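Local structure of protein (merozoite surface protein 1) (Plasmodium cynomolgi, 1B9W) at residues 5-10 with 16-21; 28-33 with 39-44; 33-38 with 49-54. The protein is a merozoite surface antigen, here its two C-terminal EGF-like domains, and as a whole probably helps the parasite bind, invade and later leave host erythrocytes. One frame throughout, in Å; residues are numbered along the deposited sequence.

Contact 1 of 3, residues 5-10 with 16-21; sequences HRCIDT and AACYRY
The backbones of H5 and R20 draw together, their CA atoms 4.6 Å apart, where R20 N donates to H5 O at 2.8 Å. This pairing lays the irregular segment 5-10 along strand 16-20 of the first EGF-like domain, while Y19 turns its own backbone bonds to E27 on strand 26-30. Further along, a water bridges C7 N and C18 O in place of a direct bond. Beside it the disulfide C7-C18 ties the two segments covalently; its position fits the first-to-third link of a canonical six-cysteine EGF domain.

H5 suits its place as both donor and flat group. Its ND1 reaches R20 O at 2.8 Å, within the imidazole plane and nearly along the C=O axis, which fixes the ring's rotation. The imidazole and the Y19 phenol are near parallel (15°) but slid apart, so that Y19 OH sits 3.0 Å above the centre of the imidazole, and H5 CB comes over the rim of the phenol face as a CH-pi contact, 4.0 Å from its centroid.

R20 stretches out, with CG anti to the backbone N (chi1 174°), to carry its guanidinium past I8, whose CD1 lies over one face, toward its rim. R20 NH1 makes salt bridges with E26 and with D9, whose OD2 lies 2.9 Å away in the guanidinium plane, NH1 standing above the carboxylate plane. A second water joins that OD2 to R20 NH2.

Contact 2 of 3, residues 28-33 with 39-44; sequences WRCLLY and GKCVPA
The indole of W28 is met obliquely at its six-membered ring by G39 and C41: CH2 lies 3.8 Å from G39 CA, and CZ3 lies 4.1 Å from C41 SG in a sulfur-aromatic contact. The other flat group, the phenol of Y33, has A44 O at its edge, 4.2 Å from CD1. Between them the disulfide C30-C41 (chi3 -86°) marks the C-terminal half of the first EGF-like domain, consistent with the fifth-to-sixth link of a canonical six-cysteine EGF domain.

Strands 28-30 and 40-43 run almost parallel, at 15°, but their axes stay 7.9 Å apart, too far for sheet pairing, so at this level the link is the disulfide: each cysteine points its CB toward the other segment, and C30 SG and C41 SG are bonded at 2.0 Å. W28 places its large ring beside this bridge because CG stands between the backbone N and the carbonyl carbon (chi1 54°). Glycine suits position 39, whose backbone angles bring the place of a CB up against the A38 carbonyl oxygen. Beyond the disulfide the segments draw closer, and A44 N donates to Y33 O at 2.8 Å.

Contact 3 of 3, residues 33-38 with 49-54; sequences YFKEDA and CKDKNG
D51 OD2 takes the ammonium of K35 on its syn lone pair, the side of the other carboxylate oxygen, in a salt bridge of 2.8 Å to NZ. The bond is made by OD2, with D51 OD1 farther from K35 NZ, at 3.4 Å. The two side chains cross at about a right angle. Lysine suits this place because the gap between the backbones is wide, the nearest CA atoms, those of K35 and K52, being 9.0 Å apart; its chain is extended throughout, starting with CG anti to the backbone N (chi1 177°), and on its way it brushes A44 and M47. D51 is short, and its CB points toward the strand.

The salt bridge joins the two EGF-like domains, since K35 belongs to strand 34-37 of the first and D51 to the opening loop of the second, where C49 is held to C62 by a disulfide. That loop makes a beta turn closed by G54 N donating to D51 O at 2.9 Å, with three successive left-handed residues, K52, N53 and G54, a conformation that asparagine and glycine adopt more readily than most residues. N53 ND2 is hydrogen-bonded to A60 O. K52 NZ lies 6.1 Å from K35 NZ, a like charge that would probably be eased by the carboxylate of D51.

A second tie between the domains comes from Y33, whose OH bonds to I70 N in the second. At its other end, Y33 N gives its hydrogen to a water at 2.7 Å, and the same water donates to G54 O.

Contacts 1 and 2 follow one another through the first EGF-like domain, their centres about 15 Å apart, each holding one of its disulfides. They meet through the hairpin of strands 16-20 and 26-30, where A17 N lies 2.9 Å from R29 O, and A16 CB packs on C41 SG. Contact 3 shares Y33 with contact 2, its centre only about 7 Å away; the second hairpin, of strands 34-37 and 40-43, connects them, with K35 N 2.7 Å from V42 O. Contact 1 is about 19 Å from contact 3, centre to centre, across the chain's middle. Contacts 1 and 2 thus shape one domain, while contact 3 joins it to the next.

Contact 1 of 3, residues 5-10 with 16-21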
loop_
_atom_site.group_PDB
_atom_site.type_symbol
_atom_site.label_atom_id
_atom_site.label_comp_id
_atom_site.label_asym_id
_atom_site.label_seq_id
_atom_site.Cartn_x
_atom_site.Cartn_y
_atom_site.Cartn_z
ATOM N N HIS A 5 12.915 7.678 -1.069
ATOM C CA HIS A 5 12.195 6.383 -0.969
ATOM C C HIS A 5 11.467 5.975 -2.228
ATOM O O HIS A 5 10.787 4.925 -2.249
ATOM C CB HIS A 5 11.217 6.493 0.215
ATOM C CG HIS A 5 11.877 6.611 1.555
ATOM N ND1 HIS A 5 12.478 5.558 2.209
ATOM C CD2 HIS A 5 11.989 7.698 2.361
ATOM C CE1 HIS A 5 12.932 5.981 3.379
ATOM N NE2 HIS A 5 12.654 7.264 3.477
ATOM N N ARG A 6 11.692 6.645 -3.365
ATOM C CA ARG A 6 11.210 6.133 -4.639
ATOM C C ARG A 6 11.969 4.910 -5.057
ATOM O O ARG A 6 13.193 4.729 -4.923
ATOM C CB ARG A 6 11.306 7.227 -5.708
ATOM C CG ARG A 6 10.468 8.458 -5.367
ATOM C CD ARG A 6 10.656 9.463 -6.495
ATOM N NE ARG A 6 9.714 10.562 -6.489
ATOM C CZ ARG A 6 10.089 11.840 -6.511
ATOM N NH1 ARG A 6 11.376 12.175 -6.533
ATOM N NH2 ARG A 6 9.155 12.781 -6.517
ATOM N N CYS A 7 11.247 3.949 -5.686
ATOM C CA CYS A 7 11.939 2.736 -6.113
ATOM C C CYS A 7 12.808 3.046 -7.367
ATOM O O CYS A 7 12.336 3.790 -8.209
ATOM C CB CYS A 7 10.795 1.740 -6.480
ATOM S SG CYS A 7 10.188 1.216 -4.824
ATOM N N ILE A 8 13.960 2.392 -7.401
ATOM C CA ILE A 8 14.853 2.576 -8.567
ATOM C C ILE A 8 15.330 1.251 -9.066
ATOM O O ILE A 8 15.922 1.176 -10.156
ATOM C CB ILE A 8 16.085 3.450 -8.141
ATOM C CG1 ILE A 8 16.762 2.899 -6.916
ATOM C CG2 ILE A 8 15.538 4.870 -7.981
ATOM C CD1 ILE A 8 18.072 3.619 -6.530
ATOM N N ASP A 9 15.029 0.144 -8.366
ATOM C CA ASP A 9 15.491 -1.142 -8.829
ATOM C C ASP A 9 14.375 -2.029 -9.412
ATOM O O ASP A 9 14.671 -3.033 -10.031
ATOM C CB ASP A 9 16.133 -1.937 -7.687
ATOM C CG ASP A 9 17.486 -1.384 -7.239
ATOM O OD1 ASP A 9 18.212 -0.932 -8.146
ATOM O OD2 ASP A 9 17.799 -1.446 -6.039
ATOM N N THR A 10 13.140 -1.687 -9.109
ATOM C CA THR A 10 12.017 -2.597 -9.454
ATOM C C THR A 10 11.214 -2.027 -10.588
ATOM O O THR A 10 10.847 -0.859 -10.647
ATOM C CB THR A 10 11.113 -2.639 -8.184
ATOM O OG1 THR A 10 11.910 -3.166 -7.129
ATOM C CG2 THR A 10 9.909 -3.567 -8.456
ATOM N N ALA A 16 0.142 -0.306 -8.995
ATOM C CA ALA A 16 0.819 -0.581 -7.758
ATOM C C ALA A 16 1.703 0.642 -7.352
ATOM O O ALA A 16 1.893 1.524 -8.198
ATOM C CB ALA A 16 1.719 -1.796 -7.821
ATOM N N ALA A 17 1.962 0.712 -6.083
ATOM C CA ALA A 17 2.862 1.728 -5.504
ATOM C C ALA A 17 4.125 1.013 -5.067
ATOM O O ALA A 17 4.141 -0.186 -4.783
ATOM C CB ALA A 17 2.238 2.392 -4.286
ATOM N N CYS A 18 5.232 1.778 -4.887
ATOM C CA CYS A 18 6.431 1.054 -4.464
ATOM C C CYS A 18 7.204 1.982 -3.487
ATOM O O CYS A 18 7.121 3.192 -3.659
ATOM C CB CYS A 18 7.334 0.773 -5.681
ATOM S SG CYS A 18 8.788 -0.205 -5.400
ATOM N N TYR A 19 7.774 1.379 -2.490
ATOM C CA TYR A 19 8.542 2.073 -1.476
ATOM C C TYR A 19 9.918 1.445 -1.337
ATOM O O TYR A 19 10.081 0.239 -1.239
ATOM C CB TYR A 19 7.865 2.006 -0.118
ATOM C CG TYR A 19 8.406 2.927 0.955
ATOM C CD1 TYR A 19 7.959 4.229 1.081
ATOM C CD2 TYR A 19 9.376 2.428 1.823
ATOM C CE1 TYR A 19 8.453 5.075 2.074
ATOM C CE2 TYR A 19 9.852 3.285 2.823
ATOM C CZ TYR A 19 9.395 4.561 2.936
ATOM O OH TYR A 19 9.913 5.382 3.932
ATOM N N ARG A 20 10.982 2.316 -1.307
ATOM C CA ARG A 20 12.337 1.758 -1.123
ATOM C C ARG A 20 12.822 2.065 0.294
ATOM O O ARG A 20 12.714 3.207 0.760
ATOM C CB ARG A 20 13.331 2.518 -2.087
ATOM C CG ARG A 20 14.783 2.022 -1.779
ATOM C CD ARG A 20 15.663 2.878 -2.776
ATOM N NE ARG A 20 17.045 2.373 -2.660
ATOM C CZ ARG A 20 17.600 1.408 -3.331
ATOM N NH1 ARG A 20 16.967 0.649 -4.237
ATOM N NH2 ARG A 20 18.859 1.082 -3.029
ATOM N N TYR A 21 13.103 1.047 1.104
ATOM C CA TYR A 21 13.379 1.224 2.502
ATOM C C TYR A 21 14.868 1.632 2.711
ATOM O O TYR A 21 15.642 1.407 1.780
ATOM C CB TYR A 21 13.175 -0.114 3.201
ATOM C CG TYR A 21 11.686 -0.514 3.201
ATOM C CD1 TYR A 21 10.851 0.020 4.184
ATOM C CD2 TYR A 21 11.198 -1.406 2.269
ATOM C CE1 TYR A 21 9.500 -0.372 4.225
ATOM C CE2 TYR A 21 9.854 -1.784 2.300
ATOM C CZ TYR A 21 9.035 -1.268 3.287
ATOM O OH TYR A 21 7.703 -1.684 3.320
HETATM O O HOH W 1 8.403 4.425 -5.813
HETATM O O HOH W 2 20.171 -0.600 -5.095
#

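Contact 2 of 3, residues 28-33 with 39-44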
loop_
_atom_site.group_PDB
_atom_site.type_symbol
_atom_site.label_atom_id
_atom_site.label_comp_id
_atom_site.label_asym_id
_atom_site.label_seq_id
_atom_site.Cartn_x
_atom_site.Cartn_y
_atom_site.Cartn_z
ATOM N N TRP A 28 6.683 -3.482 -3.537
ATOM C CA TRP A 28 5.587 -2.881 -4.241
ATOM C C TRP A 28 4.253 -3.564 -3.675
ATOM O O TRP A 28 4.376 -4.680 -3.216
ATOM C CB TRP A 28 5.672 -3.116 -5.748
ATOM C CG TRP A 28 5.813 -4.529 -6.221
ATOM C CD1 TRP A 28 6.952 -5.252 -6.439
ATOM C CD2 TRP A 28 4.725 -5.417 -6.566
ATOM N NE1 TRP A 28 6.667 -6.515 -6.892
ATOM C CE2 TRP A 28 5.277 -6.623 -6.958
ATOM C CE3 TRP A 28 3.324 -5.229 -6.530
ATOM C CZ2 TRP A 28 4.508 -7.734 -7.336
ATOM C CZ3 TRP A 28 2.544 -6.333 -6.931
ATOM C CH2 TRP A 28 3.142 -7.539 -7.299
ATOM N N ARG A 29 3.258 -2.730 -3.679
ATOM C CA ARG A 29 1.931 -3.195 -3.177
ATOM C C ARG A 29 0.876 -2.651 -4.103
ATOM O O ARG A 29 0.902 -1.502 -4.596
ATOM C CB ARG A 29 1.669 -2.565 -1.799
ATOM C CG ARG A 29 2.595 -3.144 -0.719
ATOM C CD ARG A 29 2.250 -2.460 0.622
ATOM N NE ARG A 29 3.141 -3.054 1.635
ATOM C CZ ARG A 29 3.341 -2.595 2.858
ATOM N NH1 ARG A 29 2.740 -1.535 3.347
ATOM N NH2 ARG A 29 4.185 -3.279 3.627
ATOM N N CYS A 30 -0.168 -3.507 -4.378
ATOM C CA CYS A 30 -1.217 -2.886 -5.182
ATOM C C CYS A 30 -1.898 -1.725 -4.511
ATOM O O CYS A 30 -2.056 -1.677 -3.293
ATOM C CB CYS A 30 -2.227 -4.005 -5.566
ATOM S SG CYS A 30 -1.602 -5.380 -6.489
ATOM N N LEU A 31 -2.429 -0.786 -5.296
ATOM C CA LEU A 31 -3.182 0.351 -4.843
ATOM C C LEU A 31 -4.546 -0.167 -4.284
ATOM O O LEU A 31 -4.849 -1.353 -4.516
ATOM C CB LEU A 31 -3.439 1.321 -5.992
ATOM C CG LEU A 31 -2.152 2.050 -6.512
ATOM C CD1 LEU A 31 -2.542 2.959 -7.675
ATOM C CD2 LEU A 31 -1.521 2.832 -5.372
ATOM N N LEU A 32 -5.157 0.645 -3.452
ATOM C CA LEU A 32 -6.475 0.221 -2.928
ATOM C C LEU A 32 -7.423 -0.079 -4.082
ATOM O O LEU A 32 -7.426 0.508 -5.157
ATOM C CB LEU A 32 -7.070 1.323 -2.060
ATOM C CG LEU A 32 -6.476 1.631 -0.699
ATOM C CD1 LEU A 32 -7.317 2.677 0.031
ATOM C CD2 LEU A 32 -6.278 0.360 0.108
ATOM N N TYR A 33 -8.357 -1.041 -3.834
ATOM C CA TYR A 33 -9.288 -1.475 -4.869
ATOM C C TYR A 33 -8.658 -2.253 -6.017
ATOM O O TYR A 33 -9.264 -2.507 -7.058
ATOM C CB TYR A 33 -10.236 -0.391 -5.377
ATOM C CG TYR A 33 -10.886 0.366 -4.239
ATOM C CD1 TYR A 33 -11.876 -0.188 -3.433
ATOM C CD2 TYR A 33 -10.482 1.678 -3.989
ATOM C CE1 TYR A 33 -12.441 0.535 -2.395
ATOM C CE2 TYR A 33 -11.020 2.400 -2.948
ATOM C CZ TYR A 33 -12.009 1.828 -2.171
ATOM O OH TYR A 33 -12.531 2.568 -1.138
ATOM N N GLY A 39 2.165 -10.880 -9.679
ATOM C CA GLY A 39 2.767 -9.741 -10.415
ATOM C C GLY A 39 1.796 -8.822 -11.083
ATOM O O GLY A 39 2.170 -7.804 -11.685
ATOM N N LYS A 40 0.471 -9.137 -10.996
ATOM C CA LYS A 40 -0.539 -8.294 -11.572
ATOM C C LYS A 40 -1.490 -7.761 -10.492
ATOM O O LYS A 40 -1.702 -8.498 -9.522
ATOM C CB LYS A 40 -1.331 -9.095 -12.627
ATOM C CG LYS A 40 -2.411 -8.271 -13.300
ATOM C CD LYS A 40 -2.963 -9.102 -14.477
ATOM C CE LYS A 40 -4.331 -8.582 -14.889
ATOM N NZ LYS A 40 -4.781 -9.179 -16.181
ATOM N N CYS A 41 -1.927 -6.525 -10.622
ATOM C CA CYS A 41 -2.827 -5.921 -9.660
ATOM C C CYS A 41 -4.233 -5.927 -10.306
ATOM O O CYS A 41 -4.481 -5.160 -11.214
ATOM C CB CYS A 41 -2.412 -4.491 -9.333
ATOM S SG CYS A 41 -0.961 -4.550 -8.241
ATOM N N VAL A 42 -5.057 -6.906 -9.928
ATOM C CA VAL A 42 -6.379 -7.036 -10.608
ATOM C C VAL A 42 -7.437 -6.172 -9.938
ATOM O O VAL A 42 -7.409 -6.006 -8.720
ATOM C CB VAL A 42 -6.786 -8.530 -10.435
ATOM C CG1 VAL A 42 -8.161 -8.806 -11.012
ATOM C CG2 VAL A 42 -5.728 -9.395 -11.102
ATOM N N PRO A 43 -8.372 -5.619 -10.691
ATOM C CA PRO A 43 -9.359 -4.681 -10.178
ATOM C C PRO A 43 -10.241 -5.421 -9.164
ATOM O O PRO A 43 -10.510 -6.601 -9.393
ATOM C CB PRO A 43 -10.126 -4.226 -11.405
ATOM C CG PRO A 43 -9.280 -4.576 -12.573
ATOM C CD PRO A 43 -8.489 -5.787 -12.162
ATOM N N ALA A 44 -10.496 -4.808 -8.024
ATOM C CA ALA A 44 -11.143 -5.460 -6.897
ATOM C C ALA A 44 -11.992 -4.399 -6.211
ATOM O O ALA A 44 -11.693 -3.986 -5.108
ATOM C CB ALA A 44 -10.160 -6.114 -5.941
#

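Contact 3 of 3, residues 33-38 with 49-54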
loop_
_atom_site.group_PDB
_atom_site.type_symbol
_atom_site.label_atom_id
_atom_site.label_comp_id
_atom_site.label_asym_id
_atom_site.label_seq_id
_atom_site.Cartn_x
_atom_site.Cartn_y
_atom_site.Cartn_z
ATOM N N TYR A 33 -8.357 -1.041 -3.834
ATOM C CA TYR A 33 -9.288 -1.475 -4.869
ATOM C C TYR A 33 -8.658 -2.253 -6.017
ATOM O O TYR A 33 -9.264 -2.507 -7.058
ATOM C CB TYR A 33 -10.236 -0.391 -5.377
ATOM C CG TYR A 33 -10.886 0.366 -4.239
ATOM C CD1 TYR A 33 -11.876 -0.188 -3.433
ATOM C CD2 TYR A 33 -10.482 1.678 -3.989
ATOM C CE1 TYR A 33 -12.441 0.535 -2.395
ATOM C CE2 TYR A 33 -11.020 2.400 -2.948
ATOM C CZ TYR A 33 -12.009 1.828 -2.171
ATOM O OH TYR A 33 -12.531 2.568 -1.138
ATOM N N PHE A 34 -7.499 -2.841 -5.755
ATOM C CA PHE A 34 -6.823 -3.784 -6.594
ATOM C C PHE A 34 -6.290 -4.921 -5.747
ATOM O O PHE A 34 -5.955 -4.720 -4.584
ATOM C CB PHE A 34 -5.592 -3.167 -7.331
ATOM C CG PHE A 34 -6.041 -2.171 -8.349
ATOM C CD1 PHE A 34 -6.276 -0.857 -7.978
ATOM C CD2 PHE A 34 -6.235 -2.568 -9.667
ATOM C CE1 PHE A 34 -6.679 0.064 -8.926
ATOM C CE2 PHE A 34 -6.657 -1.636 -10.600
ATOM C CZ PHE A 34 -6.892 -0.319 -10.246
ATOM N N LYS A 35 -6.138 -6.116 -6.322
ATOM C CA LYS A 35 -5.660 -7.230 -5.534
ATOM C C LYS A 35 -4.549 -7.962 -6.285
ATOM O O LYS A 35 -4.660 -8.136 -7.504
ATOM C CB LYS A 35 -6.845 -8.237 -5.349
ATOM C CG LYS A 35 -6.412 -9.472 -4.586
ATOM C CD LYS A 35 -7.702 -10.168 -4.080
ATOM C CE LYS A 35 -7.383 -11.462 -3.369
ATOM N NZ LYS A 35 -8.639 -12.098 -2.856
ATOM N N GLU A 36 -3.538 -8.326 -5.514
ATOM C CA GLU A 36 -2.314 -8.868 -6.115
ATOM C C GLU A 36 -2.478 -10.310 -6.532
ATOM O O GLU A 36 -2.962 -11.132 -5.716
ATOM C CB GLU A 36 -1.214 -8.801 -5.043
ATOM C CG GLU A 36 0.155 -9.221 -5.572
ATOM C CD GLU A 36 1.211 -9.000 -4.493
ATOM O OE1 GLU A 36 1.000 -8.263 -3.516
ATOM O OE2 GLU A 36 2.288 -9.610 -4.635
ATOM N N ASP A 37 -1.977 -10.699 -7.694
ATOM C CA ASP A 37 -1.859 -12.095 -8.092
ATOM C C ASP A 37 -0.712 -12.269 -9.096
ATOM O O ASP A 37 -0.838 -11.709 -10.172
ATOM C CB ASP A 37 -3.206 -12.526 -8.772
ATOM C CG ASP A 37 -3.213 -14.005 -9.105
ATOM O OD1 ASP A 37 -2.400 -14.806 -8.649
ATOM O OD2 ASP A 37 -4.073 -14.386 -9.943
ATOM N N ALA A 38 0.350 -12.912 -8.687
ATOM C CA ALA A 38 1.489 -13.210 -9.570
ATOM C C ALA A 38 1.929 -11.979 -10.374
ATOM O O ALA A 38 2.200 -12.080 -11.583
ATOM C CB ALA A 38 1.158 -14.338 -10.528
ATOM N N CYS A 49 -12.137 -5.348 4.224
ATOM C CA CYS A 49 -11.060 -5.413 5.204
ATOM C C CYS A 49 -10.699 -6.825 5.622
ATOM O O CYS A 49 -9.637 -7.049 6.216
ATOM C CB CYS A 49 -11.325 -4.606 6.475
ATOM S SG CYS A 49 -11.599 -2.881 6.251
ATOM N N LYS A 50 -11.548 -7.800 5.282
ATOM C CA LYS A 50 -11.237 -9.169 5.659
ATOM C C LYS A 50 -10.237 -9.824 4.726
ATOM O O LYS A 50 -9.762 -10.927 4.982
ATOM C CB LYS A 50 -12.532 -10.010 5.667
ATOM C CG LYS A 50 -13.161 -10.208 7.049
ATOM N N ASP A 51 -10.003 -9.194 3.577
ATOM C CA ASP A 51 -9.139 -9.765 2.544
ATOM C C ASP A 51 -7.827 -8.944 2.560
ATOM O O ASP A 51 -7.841 -7.806 2.112
ATOM C CB ASP A 51 -9.890 -9.553 1.225
ATOM C CG ASP A 51 -9.310 -10.341 0.071
ATOM O OD1 ASP A 51 -8.276 -10.998 0.299
ATOM O OD2 ASP A 51 -9.895 -10.310 -1.027
ATOM N N LYS A 52 -6.811 -9.489 3.184
ATOM C CA LYS A 52 -5.499 -8.873 3.296
ATOM C C LYS A 52 -5.535 -7.473 3.874
ATOM O O LYS A 52 -4.978 -6.553 3.244
ATOM C CB LYS A 52 -4.865 -8.741 1.896
ATOM C CG LYS A 52 -5.327 -9.817 0.926
ATOM C CD LYS A 52 -4.726 -11.162 1.321
ATOM C CE LYS A 52 -4.564 -12.063 0.104
ATOM N NZ LYS A 52 -3.505 -13.087 0.352
ATOM N N ASN A 53 -6.357 -7.246 4.884
ATOM C CA ASN A 53 -6.480 -5.933 5.480
ATOM C C ASN A 53 -7.021 -4.890 4.538
ATOM O O ASN A 53 -6.804 -3.700 4.749
ATOM C CB ASN A 53 -5.126 -5.505 6.088
ATOM C CG ASN A 53 -5.313 -4.607 7.285
ATOM O OD1 ASN A 53 -6.263 -4.771 8.074
ATOM N ND2 ASN A 53 -4.421 -3.636 7.510
ATOM N N GLY A 54 -7.827 -5.279 3.547
ATOM C CA GLY A 54 -8.427 -4.326 2.629
ATOM C C GLY A 54 -7.368 -3.714 1.678
ATOM O O GLY A 54 -7.724 -2.821 0.933
HETATM O O HOH W 3 -7.807 -2.779 -1.778
#